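Local coordinates for protein alpha-1,4-endofucoidanase (PDB 6DLH) that hydrolyses alpha-1,4-fucosidic linkages within fucoidan by a retaining mechanism, using a catalytic domain of glycoside hydrolase family 107 followed by immunoglobulin-like domains, at residues V556-Y559 against V565-I568; S602-V607 against S613-I618. All coordinates share one frame; numbering follows the deposited sequence.

Contact 1 (V556-Y559 against V565-I568); sequences VDFY and VLTI
Phe558 meets Ile568 and Leu566 in two distinct ways, and the difference illustrates how one ring can receive one methyl over its face and a second at its edge. The terminal methyl of Ile568 lies above one face of the ring in a CH-pi contact, with CD1 of Ile568 3.6 Å from the centroid of Phe558 and 25° off the ring normal. The methyl sits off-centre, nearest to CE2 of Phe558, 3.3 Å from CD1 of Ile568. Leu566 instead brings a methyl to the edge, near the ring plane: CD1 of Leu566 is 3.6 Å from CD1 of Phe558. The torsions explain the approach. The ring carbon CG of Phe558 sits between its own backbone N and carbonyl carbon (chi1 62°), and Ile568 has an extended CG1-CD1 arm (chi2 172°) that carries CD1 across to meet the ring. With an alanine here the ring is gone, which would probably leave CD1 of Ile568 without the face it covers, CD1 of Leu566 without its edge contact, and a gap between the segments. No hydrogen bond joins the segments, whose nearest alpha carbons, those of Tyr559 and Leu566, are 8.5 Å apart. The side chain of Tyr559 leaves the backbone away from 565-568, and its hydroxyl is hydrogen-bonded to ND1 of His518. Leu566 also touches Asp560 and Asp609, two ligands of a bound calcium ion, and Val607 and Leu552 extend the apolar surroundings of Phe558. Such apolar side-chain packing is consistent with the interior of a bacterial immunoglobulin-like domain, here next to the calcium site.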
ATOM      1  N   VAL A 556       8.786   8.667 -16.460  1.00 38.87           N
ATOM      2  CA  VAL A 556       9.660   7.533 -16.732  1.00 37.92           C
ATOM      3  C   VAL A 556       9.480   7.132 -18.194  1.00 39.67           C
ATOM      4  O   VAL A 556      10.444   7.107 -18.956  1.00 40.33           O
ATOM      5  CB  VAL A 556       9.380   6.337 -15.798  1.00 37.51           C
ATOM      6  CG1 VAL A 556      10.387   5.211 -15.990  1.00 35.97           C
ATOM      7  CG2 VAL A 556       9.314   6.746 -14.333  1.00 38.03           C
ATOM      8  N   ASP A 557       8.227   6.843 -18.575  1.00 38.76           N
ATOM      9  CA  ASP A 557       7.930   6.265 -19.878  1.00 38.46           C
ATOM     10  C   ASP A 557       7.330   7.308 -20.824  1.00 38.86           C
ATOM     11  O   ASP A 557       7.418   7.150 -22.040  1.00 37.74           O
ATOM     12  CB  ASP A 557       7.074   5.007 -19.738  1.00 38.63           C
ATOM     13  CG  ASP A 557       7.700   3.987 -18.805  1.00 39.89           C
ATOM     14  OD1 ASP A 557       8.778   3.475 -19.144  1.00 40.84           O
ATOM     15  OD2 ASP A 557       7.118   3.739 -17.734  1.00 44.15           O
ATOM     16  N   PHE A 558       6.727   8.367 -20.260  1.00 37.68           N
ATOM     17  CA  PHE A 558       6.083   9.417 -21.034  1.00 36.91           C
ATOM     18  C   PHE A 558       6.036  10.685 -20.185  1.00 37.06           C
ATOM     19  O   PHE A 558       6.153  10.611 -18.964  1.00 39.41           O
ATOM     20  CB  PHE A 558       4.707   8.950 -21.519  1.00 38.88           C
ATOM     21  CG  PHE A 558       3.730   8.624 -20.414  1.00 42.48           C
ATOM     22  CD1 PHE A 558       2.849   9.587 -19.935  1.00 41.59           C
ATOM     23  CD2 PHE A 558       3.700   7.361 -19.841  1.00 42.25           C
ATOM     24  CE1 PHE A 558       1.963   9.292 -18.910  1.00 44.63           C
ATOM     25  CE2 PHE A 558       2.817   7.069 -18.813  1.00 43.86           C
ATOM     26  CZ  PHE A 558       1.948   8.034 -18.351  1.00 44.73           C
ATOM     27  N   TYR A 559       5.871  11.849 -20.822  1.00 36.09           N
ATOM     28  CA  TYR A 559       5.929  13.092 -20.065  1.00 37.77           C
ATOM     29  C   TYR A 559       5.336  14.261 -20.852  1.00 38.84           C
ATOM     30  O   TYR A 559       5.251  14.214 -22.075  1.00 39.13           O
ATOM     31  CB  TYR A 559       7.362  13.373 -19.601  1.00 36.83           C
ATOM     32  CG  TYR A 559       7.499  14.578 -18.709  1.00 40.13           C
ATOM     33  CD1 TYR A 559       7.059  14.550 -17.391  1.00 38.92           C
ATOM     34  CD2 TYR A 559       8.058  15.757 -19.183  1.00 39.80           C
ATOM     35  CE1 TYR A 559       7.184  15.658 -16.566  1.00 38.07           C
ATOM     36  CE2 TYR A 559       8.182  16.875 -18.371  1.00 39.74           C
ATOM     37  CZ  TYR A 559       7.745  16.825 -17.058  1.00 39.09           C
ATOM     38  OH  TYR A 559       7.872  17.923 -16.255  1.00 41.14           O
ATOM     39  N   VAL A 565      -2.784  16.931 -18.046  1.00 49.13           N
ATOM     40  CA  VAL A 565      -3.330  15.604 -17.798  1.00 50.23           C
ATOM     41  C   VAL A 565      -3.276  14.800 -19.096  1.00 47.41           C
ATOM     42  O   VAL A 565      -3.637  15.312 -20.155  1.00 49.44           O
ATOM     43  CB  VAL A 565      -4.757  15.671 -17.202  1.00 53.10           C
ATOM     44  CG1 VAL A 565      -5.709  16.535 -18.018  1.00 47.93           C
ATOM     45  CG2 VAL A 565      -5.358  14.290 -16.966  1.00 53.17           C
ATOM     46  N   LEU A 566      -2.841  13.536 -18.993  1.00 43.17           N
ATOM     47  CA  LEU A 566      -2.537  12.723 -20.162  1.00 42.06           C
ATOM     48  C   LEU A 566      -3.427  11.487 -20.217  1.00 41.22           C
ATOM     49  O   LEU A 566      -3.816  10.949 -19.184  1.00 43.20           O
ATOM     50  CB  LEU A 566      -1.060  12.310 -20.132  1.00 41.47           C
ATOM     51  CG  LEU A 566      -0.046  13.454 -20.098  1.00 40.80           C
ATOM     52  CD1 LEU A 566       1.374  12.912 -20.097  1.00 37.37           C
ATOM     53  CD2 LEU A 566      -0.257  14.408 -21.268  1.00 40.78           C
ATOM     54  N   THR A 567      -3.705  11.042 -21.448  1.00 40.27           N
ATOM     55  CA  THR A 567      -4.414   9.806 -21.733  1.00 39.68           C
ATOM     56  C   THR A 567      -3.545   8.946 -22.648  1.00 42.41           C
ATOM     57  O   THR A 567      -2.989   9.447 -23.626  1.00 40.64           O
ATOM     58  CB  THR A 567      -5.754  10.090 -22.425  1.00 39.35           C
ATOM     59  OG1 THR A 567      -6.449  11.068 -21.648  1.00 41.38           O
ATOM     60  CG2 THR A 567      -6.603   8.853 -22.633  1.00 34.34           C
ATOM     61  N   ILE A 568      -3.448   7.653 -22.313  1.00 42.43           N
ATOM     62  CA  ILE A 568      -2.745   6.678 -23.127  1.00 43.74           C
ATOM     63  C   ILE A 568      -3.773   5.741 -23.745  1.00 45.02           C
ATOM     64  O   ILE A 568      -4.719   5.329 -23.079  1.00 48.02           O
ATOM     65  CB  ILE A 568      -1.704   5.900 -22.297  1.00 43.87           C
ATOM     66  CG1 ILE A 568      -0.660   6.839 -21.688  1.00 43.11           C
ATOM     67  CG2 ILE A 568      -1.058   4.797 -23.129  1.00 41.38           C
ATOM     68  CD1 ILE A 568       0.266   6.157 -20.727  1.00 46.96           C
TER

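Contact 2 (S602-V607 against S613-I618); sequences SFTFNV and SSDTEI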
ATOM      1  N   SER A 602       4.315  -6.520 -31.470  1.00 46.51           N
ATOM      2  CA  SER A 602       4.487  -5.099 -31.725  1.00 46.30           C
ATOM      3  C   SER A 602       3.157  -4.372 -31.516  1.00 45.41           C
ATOM      4  O   SER A 602       2.101  -4.914 -31.838  1.00 45.50           O
ATOM      5  CB  SER A 602       5.026  -4.892 -33.118  1.00 44.97           C
ATOM      6  OG  SER A 602       5.776  -3.693 -33.199  1.00 45.98           O
ATOM      7  N   PHE A 603       3.221  -3.146 -30.970  1.00 42.32           N
ATOM      8  CA  PHE A 603       2.036  -2.393 -30.585  1.00 42.73           C
ATOM      9  C   PHE A 603       2.289  -0.899 -30.770  1.00 44.53           C
ATOM     10  O   PHE A 603       3.417  -0.430 -30.601  1.00 45.04           O
ATOM     11  CB  PHE A 603       1.705  -2.629 -29.105  1.00 41.59           C
ATOM     12  CG  PHE A 603       1.591  -4.071 -28.672  1.00 40.48           C
ATOM     13  CD1 PHE A 603       2.701  -4.769 -28.212  1.00 39.92           C
ATOM     14  CD2 PHE A 603       0.371  -4.732 -28.714  1.00 40.31           C
ATOM     15  CE1 PHE A 603       2.592  -6.095 -27.814  1.00 40.26           C
ATOM     16  CE2 PHE A 603       0.265  -6.058 -28.318  1.00 40.02           C
ATOM     17  CZ  PHE A 603       1.376  -6.739 -27.871  1.00 39.64           C
ATOM     18  N   THR A 604       1.225  -0.150 -31.084  1.00 42.35           N
ATOM     19  CA  THR A 604       1.310   1.303 -31.098  1.00 46.23           C
ATOM     20  C   THR A 604       0.601   1.869 -29.868  1.00 43.60           C
ATOM     21  O   THR A 604      -0.492   1.424 -29.528  1.00 44.17           O
ATOM     22  CB  THR A 604       0.761   1.905 -32.401  1.00 48.41           C
ATOM     23  OG1 THR A 604       1.509   1.375 -33.494  1.00 49.20           O
ATOM     24  CG2 THR A 604       0.844   3.417 -32.448  1.00 49.45           C
ATOM     25  N   PHE A 605       1.230   2.868 -29.231  1.00 40.40           N
ATOM     26  CA  PHE A 605       0.644   3.545 -28.086  1.00 42.09           C
ATOM     27  C   PHE A 605       0.633   5.059 -28.301  1.00 42.49           C
ATOM     28  O   PHE A 605       1.651   5.662 -28.646  1.00 45.63           O
ATOM     29  CB  PHE A 605       1.307   3.080 -26.783  1.00 41.39           C
ATOM     30  CG  PHE A 605       0.772   1.770 -26.258  1.00 42.97           C
ATOM     31  CD1 PHE A 605       1.251   0.557 -26.739  1.00 42.35           C
ATOM     32  CD2 PHE A 605      -0.231   1.745 -25.296  1.00 43.46           C
ATOM     33  CE1 PHE A 605       0.747  -0.648 -26.268  1.00 41.55           C
ATOM     34  CE2 PHE A 605      -0.733   0.538 -24.824  1.00 43.58           C
ATOM     35  CZ  PHE A 605      -0.249  -0.656 -25.317  1.00 42.90           C
ATOM     36  N   ASN A 606      -0.541   5.667 -28.104  1.00 41.25           N
ATOM     37  CA  ASN A 606      -0.683   7.112 -28.193  1.00 40.92           C
ATOM     38  C   ASN A 606      -0.703   7.704 -26.786  1.00 39.78           C
ATOM     39  O   ASN A 606      -1.357   7.163 -25.902  1.00 42.62           O
ATOM     40  CB  ASN A 606      -1.935   7.524 -28.976  1.00 39.75           C
ATOM     41  CG  ASN A 606      -2.054   9.026 -29.143  1.00 43.46           C
ATOM     42  OD1 ASN A 606      -1.448   9.611 -30.043  1.00 45.10           O
ATOM     43  ND2 ASN A 606      -2.827   9.662 -28.278  1.00 43.32           N
ATOM     44  N   VAL A 607       0.018   8.814 -26.596  1.00 38.78           N
ATOM     45  CA  VAL A 607      -0.107   9.639 -25.407  1.00 39.79           C
ATOM     46  C   VAL A 607      -0.599  11.017 -25.846  1.00 42.63           C
ATOM     47  O   VAL A 607       0.006  11.632 -26.722  1.00 44.59           O
ATOM     48  CB  VAL A 607       1.214   9.718 -24.611  1.00 39.50           C
ATOM     49  CG1 VAL A 607       2.350  10.320 -25.426  1.00 38.13           C
ATOM     50  CG2 VAL A 607       1.050  10.466 -23.293  1.00 37.01           C
ATOM     51  N   SER A 613      -0.588  15.094 -29.453  1.00 43.96           N
ATOM     52  CA  SER A 613      -0.232  13.734 -29.078  1.00 40.70           C
ATOM     53  C   SER A 613       0.993  13.255 -29.863  1.00 44.17           C
ATOM     54  O   SER A 613       1.489  13.971 -30.729  1.00 42.46           O
ATOM     55  CB  SER A 613      -1.399  12.807 -29.256  1.00 37.54           C
ATOM     56  OG  SER A 613      -1.761  12.708 -30.620  1.00 36.55           O
ATOM     57  N   SER A 614       1.476  12.047 -29.527  1.00 44.47           N
ATOM     58  CA  SER A 614       2.593  11.394 -30.193  1.00 44.95           C
ATOM     59  C   SER A 614       2.545   9.889 -29.941  1.00 46.15           C
ATOM     60  O   SER A 614       2.010   9.445 -28.930  1.00 51.09           O
ATOM     61  CB  SER A 614       3.924  11.990 -29.778  1.00 44.35           C
ATOM     62  OG  SER A 614       4.225  11.715 -28.417  1.00 41.71           O
ATOM     63  N   ASP A 615       3.108   9.109 -30.869  1.00 45.45           N
ATOM     64  CA  ASP A 615       3.036   7.659 -30.802  1.00 43.95           C
ATOM     65  C   ASP A 615       4.409   7.082 -30.463  1.00 43.11           C
ATOM     66  O   ASP A 615       5.427   7.769 -30.551  1.00 42.73           O
ATOM     67  CB  ASP A 615       2.505   7.055 -32.107  1.00 44.63           C
ATOM     68  CG  ASP A 615       1.124   7.548 -32.512  1.00 48.07           C
ATOM     69  OD1 ASP A 615       0.246   7.663 -31.628  1.00 46.98           O
ATOM     70  OD2 ASP A 615       0.931   7.805 -33.716  1.00 51.88           O
ATOM     71  N   THR A 616       4.404   5.816 -30.034  1.00 42.33           N
ATOM     72  CA  THR A 616       5.603   5.000 -29.947  1.00 42.09           C
ATOM     73  C   THR A 616       5.234   3.554 -30.261  1.00 38.45           C
ATOM     74  O   THR A 616       4.057   3.207 -30.309  1.00 36.02           O
ATOM     75  CB  THR A 616       6.302   5.127 -28.587  1.00 43.69           C
ATOM     76  OG1 THR A 616       7.622   4.611 -28.757  1.00 42.85           O
ATOM     77  CG2 THR A 616       5.603   4.366 -27.482  1.00 45.70           C
ATOM     78  N   GLU A 617       6.260   2.728 -30.479  1.00 39.38           N
ATOM     79  CA  GLU A 617       6.072   1.305 -30.706  1.00 39.21           C
ATOM     80  C   GLU A 617       6.521   0.575 -29.446  1.00 38.59           C
ATOM     81  O   GLU A 617       7.616   0.829 -28.944  1.00 35.80           O
ATOM     82  CB  GLU A 617       6.845   0.849 -31.948  1.00 40.39           C
ATOM     83  CG  GLU A 617       6.882  -0.663 -32.120  1.00 43.28           C
ATOM     84  CD  GLU A 617       7.805  -1.222 -33.197  1.00 46.50           C
ATOM     85  OE1 GLU A 617       8.596  -0.441 -33.790  1.00 47.92           O
ATOM     86  OE2 GLU A 617       7.737  -2.449 -33.441  1.00 46.64           O
ATOM     87  N   ILE A 618       5.645  -0.303 -28.937  1.00 38.48           N
ATOM     88  CA  ILE A 618       5.936  -1.117 -27.768  1.00 39.27           C
ATOM     89  C   ILE A 618       6.195  -2.545 -28.238  1.00 39.29           C
ATOM     90  O   ILE A 618       5.403  -3.099 -28.992  1.00 41.60           O
ATOM     91  CB  ILE A 618       4.784  -1.047 -26.740  1.00 37.96           C
ATOM     92  CG1 ILE A 618       4.479   0.388 -26.293  1.00 38.61           C
ATOM     93  CG2 ILE A 618       5.034  -1.979 -25.563  1.00 35.79           C
ATOM     94  CD1 ILE A 618       5.361   0.915 -25.189  1.00 36.80           C
TER
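Phe605 and Ile618 form the tight side of this strand pair, their side chains crossing at about a right angle. CG1 of Ile618 comes within 3.3 Å of CD1 of Phe605, approaching the ring obliquely; with chi1 at -57°, that branch stands opposite the carbonyl carbon of Ile618 and beside its backbone N. At the neighbouring ring, the carbonyl O of Ile618 lies 3.3 Å from CD1 of Phe603, at the edge. Phe603, Val607, Ser614 and Thr616 share this face. Trp532 packs on Phe605, Val607 and Thr616, whereas Met537 and Leu539 meet Ile618; the hydroxyls of Ser614 and Thr616 are bonded to the carbonyls of Pro530 and Ser534.

The other face, carrying Thr604, Asn606, Asp615 and Glu617, is more polar and more open to solvent. Its apolar contact is slight: CG2 of Thr604 reaches CB of Asp615 at 4.0 Å, while the Thr604 hydroxyl is bonded to that of Ser572.

Between the two faces the backbones are joined at Phe603-Ile618, Phe605-Thr616 and Val607-Ser614. The bond from Val607 N to Ser614 O is nearly straight, 173° at the hydrogen, whereas that from Phe603 N to Ile618 O is weak. Alternating hydrogen-bonded and non-hydrogen-bonded pairs mark an antiparallel strand pair, here the hairpin 599-608/613-623, and its two unlike faces, one largely buried and rich in aromatic and aliphatic groups, the other polar and more exposed, are consistent with an immunoglobulin-like sandwich.

Contact 1 and contact 2 lie in the same immunoglobulin-like domain, their centres 11 Å apart, and strands 567-572 and 599-608 run side by side in one mixed sheet. Apolar side chains continue from one to the other: CG2 of Ile568 packs against CD2 of Phe605 at 3.8 Å, and CG2 of Val607 stands 3.9 Å from CD1 of Phe558. Phe558 therefore bears on the hairpin as well as on 565-568. The calcium ion held partly by Asp560 and Asp609 lies close to contact 1, about 6 Å from the side chain of Leu566, and farther from contact 2, about 9 Å from that of Val607. Joined through apolar side chains, the two contacts probably contribute to one interior.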